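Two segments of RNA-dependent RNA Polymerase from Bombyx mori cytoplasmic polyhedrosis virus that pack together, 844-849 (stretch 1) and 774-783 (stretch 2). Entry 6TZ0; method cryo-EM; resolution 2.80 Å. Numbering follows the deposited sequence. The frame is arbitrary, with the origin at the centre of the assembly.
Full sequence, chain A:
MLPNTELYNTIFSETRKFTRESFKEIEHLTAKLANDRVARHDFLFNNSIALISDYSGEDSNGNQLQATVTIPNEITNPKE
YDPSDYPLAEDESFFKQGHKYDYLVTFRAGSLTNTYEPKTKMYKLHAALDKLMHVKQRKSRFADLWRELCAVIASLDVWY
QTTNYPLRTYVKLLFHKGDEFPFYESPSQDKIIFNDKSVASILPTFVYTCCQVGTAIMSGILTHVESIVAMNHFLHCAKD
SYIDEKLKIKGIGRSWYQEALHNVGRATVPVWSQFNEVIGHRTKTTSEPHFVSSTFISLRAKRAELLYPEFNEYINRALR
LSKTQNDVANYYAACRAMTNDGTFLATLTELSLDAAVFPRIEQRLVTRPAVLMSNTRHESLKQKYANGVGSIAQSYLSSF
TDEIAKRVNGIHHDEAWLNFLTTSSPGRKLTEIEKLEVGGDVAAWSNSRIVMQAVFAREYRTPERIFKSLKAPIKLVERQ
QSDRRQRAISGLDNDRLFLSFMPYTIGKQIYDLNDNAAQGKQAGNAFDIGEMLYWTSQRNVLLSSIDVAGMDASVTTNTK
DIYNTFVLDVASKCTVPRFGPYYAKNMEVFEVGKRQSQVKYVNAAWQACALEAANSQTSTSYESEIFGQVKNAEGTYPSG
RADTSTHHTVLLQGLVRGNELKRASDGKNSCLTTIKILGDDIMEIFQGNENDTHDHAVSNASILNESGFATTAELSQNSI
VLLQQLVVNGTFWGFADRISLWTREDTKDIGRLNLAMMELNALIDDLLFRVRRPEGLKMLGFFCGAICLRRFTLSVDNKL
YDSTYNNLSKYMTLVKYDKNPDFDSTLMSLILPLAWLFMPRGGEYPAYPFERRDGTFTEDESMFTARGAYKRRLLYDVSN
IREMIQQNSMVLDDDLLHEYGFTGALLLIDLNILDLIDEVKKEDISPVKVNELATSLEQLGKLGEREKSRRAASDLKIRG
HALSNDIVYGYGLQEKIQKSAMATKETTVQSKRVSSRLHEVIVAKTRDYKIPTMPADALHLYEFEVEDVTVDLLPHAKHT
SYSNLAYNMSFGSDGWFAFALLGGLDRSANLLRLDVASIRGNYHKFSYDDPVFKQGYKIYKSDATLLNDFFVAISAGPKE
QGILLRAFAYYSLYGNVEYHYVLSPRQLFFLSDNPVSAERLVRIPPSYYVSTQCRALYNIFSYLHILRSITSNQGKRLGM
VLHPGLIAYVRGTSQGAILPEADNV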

# COMPACT_ATOMS: atom_id res chain seq x y z
N GLU A 844 -6.48 20.75 24.94
CA GLU A 844 -6.97 19.54 25.60
C GLU A 844 -5.83 18.73 26.22
O GLU A 844 -5.74 17.52 26.07
CB GLU A 844 -7.80 18.67 24.65
CG GLU A 844 -9.11 19.29 24.22
CD GLU A 844 -9.88 18.38 23.29
OE1 GLU A 844 -9.36 17.31 22.93
OE2 GLU A 844 -11.01 18.75 22.91
N TYR A 845 -4.96 19.43 26.91
CA TYR A 845 -3.79 18.81 27.49
C TYR A 845 -3.98 18.65 29.00
O TYR A 845 -4.69 19.45 29.62
CB TYR A 845 -2.55 19.65 27.18
CG TYR A 845 -1.25 18.98 27.46
CD1 TYR A 845 -0.77 18.00 26.61
CD2 TYR A 845 -0.50 19.31 28.58
CE1 TYR A 845 0.41 17.37 26.86
CE2 TYR A 845 0.69 18.68 28.84
CZ TYR A 845 1.13 17.71 27.97
OH TYR A 845 2.31 17.07 28.22
N PRO A 846 -3.42 17.61 29.61
CA PRO A 846 -3.54 17.45 31.07
C PRO A 846 -2.82 18.55 31.84
O PRO A 846 -1.69 18.93 31.52
CB PRO A 846 -2.89 16.08 31.33
CG PRO A 846 -3.06 15.36 30.06
CD PRO A 846 -2.91 16.38 28.98
N ALA A 847 -3.48 19.05 32.87
CA ALA A 847 -3.07 20.25 33.56
C ALA A 847 -2.38 19.95 34.89
O ALA A 847 -2.52 18.88 35.47
CB ALA A 847 -4.27 21.17 33.81
N TYR A 848 -1.61 20.93 35.35
CA TYR A 848 -0.97 20.93 36.66
C TYR A 848 -1.91 21.56 37.68
O TYR A 848 -2.93 22.14 37.30
CB TYR A 848 0.36 21.68 36.55
CG TYR A 848 1.43 20.92 35.82
CD1 TYR A 848 2.25 20.03 36.49
CD2 TYR A 848 1.61 21.08 34.45
CE1 TYR A 848 3.22 19.33 35.83
CE2 TYR A 848 2.59 20.39 33.78
CZ TYR A 848 3.39 19.51 34.48
OH TYR A 848 4.36 18.81 33.82
N PRO A 849 -1.64 21.41 38.99
CA PRO A 849 -2.51 22.06 40.00
C PRO A 849 -2.56 23.58 39.89
O PRO A 849 -1.54 24.26 39.98
CB PRO A 849 -1.87 21.62 41.32
CG PRO A 849 -1.28 20.33 41.02
CD PRO A 849 -0.76 20.41 39.63
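Stretch 2 (774-783) PEGLKMLGFF

An irregular segment can pack on a helix largely through two aromatic side chains, one meeting a backbone carbonyl and the other a cation. Two stretches of this viral polymerase illustrate the principle. Stretch 2 is helical, with successive i to i+4 backbone hydrogen bonds, and the helix continues later in the chain; residues 845-849 are extended, with no regular helix or strand. The segment crosses the helix steeply rather than running alongside it, and the nearest CA pairs, Tyr845 with Phe782, Pro846 with Lys778 and Tyr848 with Met779, follow no steady register. The backbones stay well apart, with CA of Pro846 7.7 Å from CA of Lys778, and side chains fill the gap.

Tyr848 has the most surface covered, and Lys778 NZ lies over one face of its ring: the NZ of Lys778 stands 3.4 Å from the centroid of the Tyr848 ring and only 11° off its normal, a cation-pi contact. The lysine reaches it by bending, its chi1 and chi2 both t and its chi3 and chi4 both p, while the CD of Lys778 lies 3.8 Å from CB of Pro846. A long salt bridge within the helix, 4.0 Å from Lys778 NZ to Glu775 OE2, adds to the amine's surroundings. The edge of Tyr848 turns toward the face of Phe782, with planes at 73°, and the OH of Tyr848 comes 3.3 Å from the CA of Met779.

Tyr845 points toward the helix and donates a very short hydrogen bond from its OH to the O of Lys778, at 2.3 Å. That carbonyl also accepts the helical bond from the N of Phe782. Gly781 makes the approach possible: its CA is 3.2 Å from Tyr845 OH, and an ideal CB there would lie 2.4 Å from the same oxygen, a clash.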

# COMPACT_ATOMS: atom_id res chain seq x y z
N PRO A 774 5.95 8.43 32.89
CA PRO A 774 5.02 9.25 32.10
C PRO A 774 4.90 10.70 32.55
O PRO A 774 4.41 11.53 31.77
CB PRO A 774 3.68 8.51 32.27
CG PRO A 774 4.05 7.13 32.66
CD PRO A 774 5.27 7.27 33.49
N GLU A 775 5.33 11.03 33.77
CA GLU A 775 5.17 12.40 34.26
C GLU A 775 6.16 13.35 33.59
O GLU A 775 5.79 14.49 33.24
CB GLU A 775 5.35 12.41 35.78
CG GLU A 775 5.19 13.77 36.43
CD GLU A 775 3.78 14.31 36.33
OE1 GLU A 775 2.82 13.50 36.29
OE2 GLU A 775 3.63 15.55 36.28
N GLY A 776 7.40 12.91 33.39
CA GLY A 776 8.35 13.70 32.62
C GLY A 776 7.95 13.85 31.17
O GLY A 776 8.22 14.88 30.54
N LEU A 777 7.26 12.85 30.63
CA LEU A 777 6.69 12.95 29.30
C LEU A 777 5.55 13.96 29.26
O LEU A 777 5.36 14.66 28.26
CB LEU A 777 6.26 11.56 28.85
CG LEU A 777 5.66 11.25 27.49
CD1 LEU A 777 6.23 9.95 27.02
CD2 LEU A 777 4.20 11.07 27.69
N LYS A 778 4.80 14.09 30.37
CA LYS A 778 3.78 15.14 30.44
C LYS A 778 4.42 16.52 30.47
O LYS A 778 3.92 17.46 29.83
CB LYS A 778 2.88 14.93 31.66
CG LYS A 778 1.68 15.89 31.68
CD LYS A 778 0.62 15.48 32.69
CE LYS A 778 0.93 15.90 34.10
NZ LYS A 778 0.69 17.36 34.27
N MET A 779 5.53 16.66 31.19
CA MET A 779 6.23 17.95 31.21
C MET A 779 6.83 18.28 29.85
O MET A 779 6.81 19.44 29.43
CB MET A 779 7.30 17.94 32.30
CG MET A 779 7.96 19.29 32.50
SD MET A 779 9.06 19.32 33.91
CE MET A 779 7.86 19.31 35.23
N LEU A 780 7.34 17.27 29.15
CA LEU A 780 7.91 17.48 27.82
C LEU A 780 6.85 17.91 26.82
O LEU A 780 7.09 18.81 26.01
CB LEU A 780 8.60 16.20 27.36
CG LEU A 780 9.33 16.22 26.03
CD1 LEU A 780 10.45 17.22 26.10
CD2 LEU A 780 9.87 14.86 25.75
N GLY A 781 5.67 17.29 26.87
CA GLY A 781 4.57 17.73 26.02
C GLY A 781 4.06 19.12 26.37
O GLY A 781 3.67 19.88 25.47
N PHE A 782 4.05 19.47 27.66
CA PHE A 782 3.68 20.83 28.06
C PHE A 782 4.64 21.86 27.50
O PHE A 782 4.22 22.92 27.03
CB PHE A 782 3.61 20.94 29.58
CG PHE A 782 3.44 22.35 30.07
CD1 PHE A 782 2.24 23.02 29.92
CD2 PHE A 782 4.49 23.01 30.69
CE1 PHE A 782 2.09 24.32 30.38
CE2 PHE A 782 4.35 24.30 31.15
CZ PHE A 782 3.15 24.95 30.99
N PHE A 783 5.95 21.57 27.53
CA PHE A 783 6.88 22.56 27.01
C PHE A 783 6.92 22.59 25.49
O PHE A 783 7.18 23.65 24.91
CB PHE A 783 8.28 22.35 27.58
CG PHE A 783 8.44 22.91 28.95
CD1 PHE A 783 8.47 24.28 29.13
CD2 PHE A 783 8.57 22.09 30.04
CE1 PHE A 783 8.61 24.81 30.38
CE2 PHE A 783 8.72 22.62 31.30
CZ PHE A 783 8.73 23.99 31.46